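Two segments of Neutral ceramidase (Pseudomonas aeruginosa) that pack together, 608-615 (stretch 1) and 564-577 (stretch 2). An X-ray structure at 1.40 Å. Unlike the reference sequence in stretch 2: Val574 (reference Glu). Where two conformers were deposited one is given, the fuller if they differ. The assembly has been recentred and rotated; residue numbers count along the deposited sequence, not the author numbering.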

ATOM      1  N   THR A 608      -0.268   0.143  30.825  1.00 29.95           N
ATOM      2  CA  THR A 608       1.006  -0.548  31.035  0.50 30.24           C
ATOM      3  C   THR A 608       1.170  -0.874  32.515  1.00 30.51           C
ATOM      4  O   THR A 608       0.920  -0.011  33.362  1.00 30.60           O
ATOM      5  CB  THR A 608       2.193   0.331  30.609  0.50 29.99           C
ATOM      6  OG1 THR A 608       2.000   1.650  31.120  0.50 30.72           O
ATOM      7  CG2 THR A 608       2.291   0.402  29.113  0.50 29.19           C
ATOM      8  N   GLU A 609       1.588  -2.096  32.823  1.00 31.26           N
ATOM      9  CA  GLU A 609       1.813  -2.498  34.198  1.00 32.67           C
ATOM     10  C   GLU A 609       2.944  -1.678  34.807  1.00 31.74           C
ATOM     11  O   GLU A 609       3.977  -1.485  34.166  1.00 31.60           O
ATOM     12  CB  GLU A 609       2.140  -3.989  34.266  1.00 33.25           C
ATOM     13  CG  GLU A 609       0.917  -4.887  34.399  1.00 35.20           C
ATOM     14  CD  GLU A 609       0.550  -5.160  35.857  1.00 49.65           C
ATOM     15  OE1 GLU A 609       0.026  -4.245  36.536  1.00 39.94           O
ATOM     16  OE2 GLU A 609       0.784  -6.302  36.324  1.00 42.75           O
ATOM     17  N   PRO A 610       2.729  -1.145  36.024  1.00 31.21           N
ATOM     18  CA  PRO A 610       3.855  -0.649  36.810  1.00 30.61           C
ATOM     19  C   PRO A 610       4.894  -1.750  36.985  1.00 29.83           C
ATOM     20  O   PRO A 610       4.541  -2.931  37.037  1.00 30.38           O
ATOM     21  CB  PRO A 610       3.220  -0.310  38.158  1.00 30.67           C
ATOM     22  CG  PRO A 610       1.799  -0.012  37.833  1.00 31.45           C
ATOM     23  CD  PRO A 610       1.439  -0.929  36.707  1.00 31.33           C
ATOM     24  N   GLY A 611       6.168  -1.369  37.056  0.50 29.28           N
ATOM     25  CA  GLY A 611       7.252  -2.338  37.211  0.50 28.66           C
ATOM     26  C   GLY A 611       8.543  -1.888  36.555  0.50 28.18           C
ATOM     27  O   GLY A 611       8.732  -0.700  36.299  0.50 28.11           O
ATOM     28  N   HIS A 612       9.429  -2.845  36.295  1.00 27.51           N
ATOM     29  CA  HIS A 612      10.736  -2.560  35.715  1.00 26.92           C
ATOM     30  C   HIS A 612      10.847  -3.045  34.271  1.00 25.59           C
ATOM     31  O   HIS A 612      10.378  -4.138  33.931  1.00 25.26           O
ATOM     32  CB  HIS A 612      11.833  -3.154  36.601  1.00 27.38           C
ATOM     33  CG  HIS A 612      11.910  -2.499  37.948  1.00 29.09           C
ATOM     34  ND1 HIS A 612      11.191  -2.947  39.038  1.00 31.32           N
ATOM     35  CD2 HIS A 612      12.578  -1.397  38.365  1.00 29.80           C
ATOM     36  CE1 HIS A 612      11.437  -2.165  40.076  1.00 31.10           C
ATOM     37  NE2 HIS A 612      12.270  -1.213  39.692  1.00 31.36           N
ATOM     38  N   TYR A 613      11.474  -2.212  33.441  1.00 23.62           N
ATOM     39  CA  TYR A 613      11.570  -2.438  32.009  1.00 22.35           C
ATOM     40  C   TYR A 613      12.972  -2.100  31.521  1.00 21.63           C
ATOM     41  O   TYR A 613      13.700  -1.351  32.179  1.00 21.69           O
ATOM     42  CB  TYR A 613      10.581  -1.519  31.283  1.00 22.13           C
ATOM     43  CG  TYR A 613       9.122  -1.834  31.533  1.00 21.41           C
ATOM     44  CD1 TYR A 613       8.399  -2.590  30.609  1.00 21.91           C
ATOM     45  CD2 TYR A 613       8.457  -1.362  32.676  1.00 21.22           C
ATOM     46  CE1 TYR A 613       7.062  -2.888  30.810  1.00 22.06           C
ATOM     47  CE2 TYR A 613       7.106  -1.667  32.898  1.00 22.73           C
ATOM     48  CZ  TYR A 613       6.416  -2.433  31.951  1.00 23.87           C
ATOM     49  OH  TYR A 613       5.083  -2.742  32.134  1.00 24.31           O
ATOM     50  N   TYR A 614      13.352  -2.627  30.365  1.00 21.24           N
ATOM     51  CA  TYR A 614      14.525  -2.100  29.679  1.00 20.92           C
ATOM     52  C   TYR A 614      14.313  -2.158  28.176  1.00 19.74           C
ATOM     53  O   TYR A 614      13.342  -2.747  27.711  1.00 20.16           O
ATOM     54  CB  TYR A 614      15.798  -2.838  30.095  1.00 21.70           C
ATOM     55  CG  TYR A 614      15.891  -4.298  29.696  1.00 22.48           C
ATOM     56  CD1 TYR A 614      15.451  -5.316  30.561  1.00 23.54           C
ATOM     57  CD2 TYR A 614      16.470  -4.671  28.489  1.00 22.87           C
ATOM     58  CE1 TYR A 614      15.563  -6.657  30.200  1.00 23.21           C
ATOM     59  CE2 TYR A 614      16.605  -6.001  28.136  1.00 22.71           C
ATOM     60  CZ  TYR A 614      16.140  -6.990  28.992  1.00 24.53           C
ATOM     61  OH  TYR A 614      16.279  -8.305  28.627  1.00 25.22           O
ATOM     62  N   ILE A 615      15.209  -1.542  27.419  1.00 18.91           N
ATOM     63  CA  ILE A 615      15.086  -1.542  25.963  1.00 18.31           C
ATOM     64  C   ILE A 615      16.293  -2.253  25.347  1.00 17.89           C
ATOM     65  O   ILE A 615      17.441  -1.992  25.723  1.00 17.66           O
ATOM     66  CB  ILE A 615      14.903  -0.090  25.420  1.00 17.71           C
ATOM     67  CG1 ILE A 615      13.530   0.464  25.846  1.00 18.50           C
ATOM     68  CG2 ILE A 615      15.070  -0.037  23.885  1.00 17.80           C
ATOM     69  CD1 ILE A 615      13.325   1.949  25.592  1.00 19.97           C
TER
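Stretch 2 (564-577) NIGKDGKQTPVTVA

Two extended segments distant in sequence can be joined by few backbone hydrogen bonds, with side-chain contacts adding to the seam; stretch 2 of this neutral ceramidase illustrates the pattern. It opens within a strand already under way at Asn564, running antiparallel to strand 611-615, with 153° between their directions and a closest approach of 4.8 Å between the axes. Asn564 forms a non-hydrogen-bonded pair with Tyr613, CA to CA 4.5 Å, and both side chains lie on the same face of the sheet. Its CB comes within 3.6 Å of Tyr613 CE1, and its OD1 sits over one face of the ring. With chi1 in the t well, that OD1 also accepts a hydrogen bond from Gly566 N (3.1 Å) and another from a water (2.9 Å) that donates as well to Pro610 O, so a polar bridge links the two stretches beside the ring.

Ile565 supplies the first direct backbone bond: its N donates to His612 O at 2.9 Å, nearly straight at 171°. Its CG2 rests at the edge of the Tyr614 ring, 3.7 Å from CE1. The next bond returns the other way, from His612 N to Gly566 O at 2.8 Å. Both glycines here, Gly566 and Gly611, adopt backbone angles that would jam a CB against the preceding carbonyl.

The CA-to-CB bond of Lys567 points away from stretch 1, yet the long side chain bends back, and NZ donates to Pro610 O at 2.8 Å while making a salt bridge, with a weak hydrogen bond, to Glu609 OE1 at 3.4 Å. Cis peptides precede Asp568, Gly569 and Lys570 in the following turn. The chain then reverses, and Val574 pairs with Asn564 through two backbone bonds. Finally, Val576 CG2 meets the edge of the Tyr613 ring, 4.0 Å from CE1.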

ATOM      1  N   ASN A 564       9.726  -6.213  29.634  1.00 22.96           N
ATOM      2  CA  ASN A 564       9.178  -6.174  30.988  1.00 25.03           C
ATOM      3  C   ASN A 564       9.865  -7.256  31.829  1.00 25.79           C
ATOM      4  O   ASN A 564       9.883  -8.428  31.432  1.00 26.17           O
ATOM      5  CB  ASN A 564       7.660  -6.429  30.906  1.00 25.71           C
ATOM      6  CG  ASN A 564       6.943  -6.346  32.260  1.00 28.18           C
ATOM      7  OD1 ASN A 564       7.458  -5.805  33.240  1.00 30.41           O
ATOM      8  ND2 ASN A 564       5.717  -6.859  32.297  1.00 31.60           N
ATOM      9  N   ILE A 565      10.452  -6.864  32.963  1.00 26.72           N
ATOM     10  CA  ILE A 565      11.100  -7.835  33.881  1.00 28.09           C
ATOM     11  C   ILE A 565      10.448  -7.854  35.268  1.00 29.52           C
ATOM     12  O   ILE A 565      11.037  -8.341  36.247  1.00 29.22           O
ATOM     13  CB  ILE A 565      12.625  -7.624  34.001  1.00 27.91           C
ATOM     14  CG1 ILE A 565      12.948  -6.137  34.205  1.00 27.48           C
ATOM     15  CG2 ILE A 565      13.334  -8.217  32.779  1.00 28.60           C
ATOM     16  CD1 ILE A 565      14.414  -5.842  34.479  1.00 27.80           C
ATOM     17  N   GLY A 566       9.243  -7.302  35.346  1.00 31.24           N
ATOM     18  CA  GLY A 566       8.394  -7.493  36.501  1.00 33.34           C
ATOM     19  C   GLY A 566       8.387  -6.382  37.529  1.00 35.00           C
ATOM     20  O   GLY A 566       9.053  -5.362  37.388  1.00 34.56           O
ATOM     21  N   LYS A 567       7.657  -6.631  38.606  1.00 36.64           N
ATOM     22  CA  LYS A 567       7.253  -5.586  39.534  1.00 38.78           C
ATOM     23  C   LYS A 567       8.283  -4.811  40.396  1.00 40.21           C
ATOM     24  O   LYS A 567       8.030  -3.632  40.652  1.00 40.92           O
ATOM     25  CB  LYS A 567       6.074  -6.072  40.390  1.00 39.19           C
ATOM     26  CG  LYS A 567       5.026  -5.001  40.664  1.00 41.66           C
ATOM     27  CD  LYS A 567       3.605  -5.564  40.582  1.00 38.57           C
ATOM     28  CE  LYS A 567       3.094  -5.639  39.136  1.00 48.30           C
ATOM     29  NZ  LYS A 567       2.708  -4.311  38.561  1.00 42.01           N
ATOM     30  N   ASP A 568       9.426  -5.343  40.851  1.00 41.62           N
ATOM     31  CA  ASP A 568      10.257  -6.476  40.395  1.00 43.06           C
ATOM     32  C   ASP A 568       9.689  -7.922  40.413  1.00 43.49           C
ATOM     33  O   ASP A 568       8.512  -8.109  40.722  1.00 44.21           O
ATOM     34  CB  ASP A 568      11.543  -6.424  41.236  1.00 43.59           C
ATOM     35  CG  ASP A 568      11.314  -6.875  42.670  1.00 45.08           C
ATOM     36  OD1 ASP A 568      12.264  -7.410  43.289  1.00 47.17           O
ATOM     37  OD2 ASP A 568      10.176  -6.718  43.171  1.00 47.08           O
ATOM     38  N   GLY A 569      10.502  -8.956  40.127  1.00 43.54           N
ATOM     39  CA  GLY A 569      11.977  -8.909  40.059  1.00 43.35           C
ATOM     40  C   GLY A 569      12.760  -8.357  38.861  1.00 43.09           C
ATOM     41  O   GLY A 569      12.613  -7.179  38.507  1.00 42.95           O
ATOM     42  N   LYS A 570      13.637  -9.163  38.251  1.00 42.78           N
ATOM     43  CA  LYS A 570      13.904 -10.593  38.563  1.00 42.47           C
ATOM     44  C   LYS A 570      12.936 -11.591  37.916  1.00 41.64           C
ATOM     45  O   LYS A 570      13.174 -12.800  37.961  1.00 42.13           O
ATOM     46  CB  LYS A 570      14.056 -10.888  40.070  1.00 42.68           C
ATOM     47  CG  LYS A 570      15.240 -10.211  40.742  1.00 43.50           C
ATOM     48  CD  LYS A 570      15.401 -10.711  42.168  1.00 44.17           C
ATOM     49  CE  LYS A 570      15.732  -9.572  43.118  1.00 42.88           C
ATOM     50  NZ  LYS A 570      14.495  -8.834  43.519  1.00 49.45           N
ATOM     51  N   GLN A 571      11.857 -11.089  37.317  1.00 40.28           N
ATOM     52  CA  GLN A 571      10.932 -11.945  36.581  1.00 38.73           C
ATOM     53  C   GLN A 571      11.490 -12.257  35.203  1.00 37.26           C
ATOM     54  O   GLN A 571      12.294 -11.482  34.661  1.00 37.36           O
ATOM     55  CB  GLN A 571       9.552 -11.299  36.461  1.00 38.91           C
ATOM     56  CG  GLN A 571       8.793 -11.202  37.773  1.00 39.14           C
ATOM     57  CD  GLN A 571       8.739 -12.531  38.529  1.00 47.42           C
ATOM     58  OE1 GLN A 571       9.193 -12.621  39.673  1.00 41.82           O
ATOM     59  NE2 GLN A 571       8.204 -13.569  37.885  1.00 41.33           N
ATOM     60  N   THR A 572      11.080 -13.401  34.655  1.00 35.47           N
ATOM     61  CA  THR A 572      11.445 -13.815  33.301  0.50 34.59           C
ATOM     62  C   THR A 572      11.088 -12.678  32.329  1.00 33.49           C
ATOM     63  O   THR A 572       9.969 -12.155  32.400  1.00 33.86           O
ATOM     64  CB  THR A 572      10.673 -15.098  32.914  0.50 34.61           C
ATOM     65  OG1 THR A 572      10.952 -16.131  33.871  0.50 34.90           O
ATOM     66  CG2 THR A 572      11.047 -15.581  31.511  0.50 34.84           C
ATOM     67  N   PRO A 573      12.026 -12.283  31.434  1.00 32.20           N
ATOM     68  CA  PRO A 573      11.745 -11.164  30.521  1.00 30.21           C
ATOM     69  C   PRO A 573      10.588 -11.458  29.564  1.00 28.40           C
ATOM     70  O   PRO A 573      10.485 -12.575  29.031  1.00 28.13           O
ATOM     71  CB  PRO A 573      13.066 -10.994  29.759  1.00 30.73           C
ATOM     72  CG  PRO A 573      13.743 -12.310  29.869  1.00 32.03           C
ATOM     73  CD  PRO A 573      13.389 -12.809  31.225  1.00 32.19           C
ATOM     74  N   VAL A 574       9.698 -10.484  29.387  0.50 27.27           N
ATOM     75  CA  VAL A 574       8.614 -10.591  28.403  0.50 26.02           C
ATOM     76  C   VAL A 574       8.596  -9.327  27.549  0.50 25.28           C
ATOM     77  O   VAL A 574       8.525  -8.211  28.066  0.50 24.36           O
ATOM     78  CB  VAL A 574       7.221 -10.805  29.059  0.50 26.29           C
ATOM     79  CG1 VAL A 574       6.083 -10.616  28.030  0.50 26.30           C
ATOM     80  CG2 VAL A 574       7.129 -12.185  29.704  0.50 26.72           C
ATOM     81  N   THR A 575       8.659  -9.513  26.237  1.00 24.18           N
ATOM     82  CA  THR A 575       8.624  -8.363  25.333  0.50 24.01           C
ATOM     83  C   THR A 575       7.201  -7.834  25.262  1.00 23.02           C
ATOM     84  O   THR A 575       6.231  -8.587  25.087  1.00 23.62           O
ATOM     85  CB  THR A 575       9.273  -8.639  23.928  0.50 24.35           C
ATOM     86  OG1 THR A 575       8.863  -7.637  22.978  0.50 24.70           O
ATOM     87  CG2 THR A 575       8.921 -10.012  23.394  0.50 25.12           C
ATOM     88  N   VAL A 576       7.075  -6.528  25.477  1.00 22.08           N
ATOM     89  CA  VAL A 576       5.778  -5.850  25.444  1.00 21.32           C
ATOM     90  C   VAL A 576       5.633  -4.896  24.253  1.00 20.13           C
ATOM     91  O   VAL A 576       4.532  -4.411  23.978  1.00 21.06           O
ATOM     92  CB  VAL A 576       5.453  -5.064  26.749  1.00 21.77           C
ATOM     93  CG1 VAL A 576       5.383  -6.018  27.976  1.00 23.12           C
ATOM     94  CG2 VAL A 576       6.439  -3.907  26.967  1.00 21.76           C
ATOM     95  N   ALA A 577       6.733  -4.627  23.555  1.00 18.62           N
ATOM     96  CA  ALA A 577       6.655  -3.813  22.336  1.00 17.47           C
ATOM     97  C   ALA A 577       7.840  -4.083  21.423  1.00 16.73           C
ATOM     98  O   ALA A 577       8.939  -4.403  21.882  1.00 17.01           O
ATOM     99  CB  ALA A 577       6.551  -2.340  22.677  1.00 17.54           C
TER
HETATM  100  O   HOH W   1       5.829  -4.946  35.526  1.00 39.38           O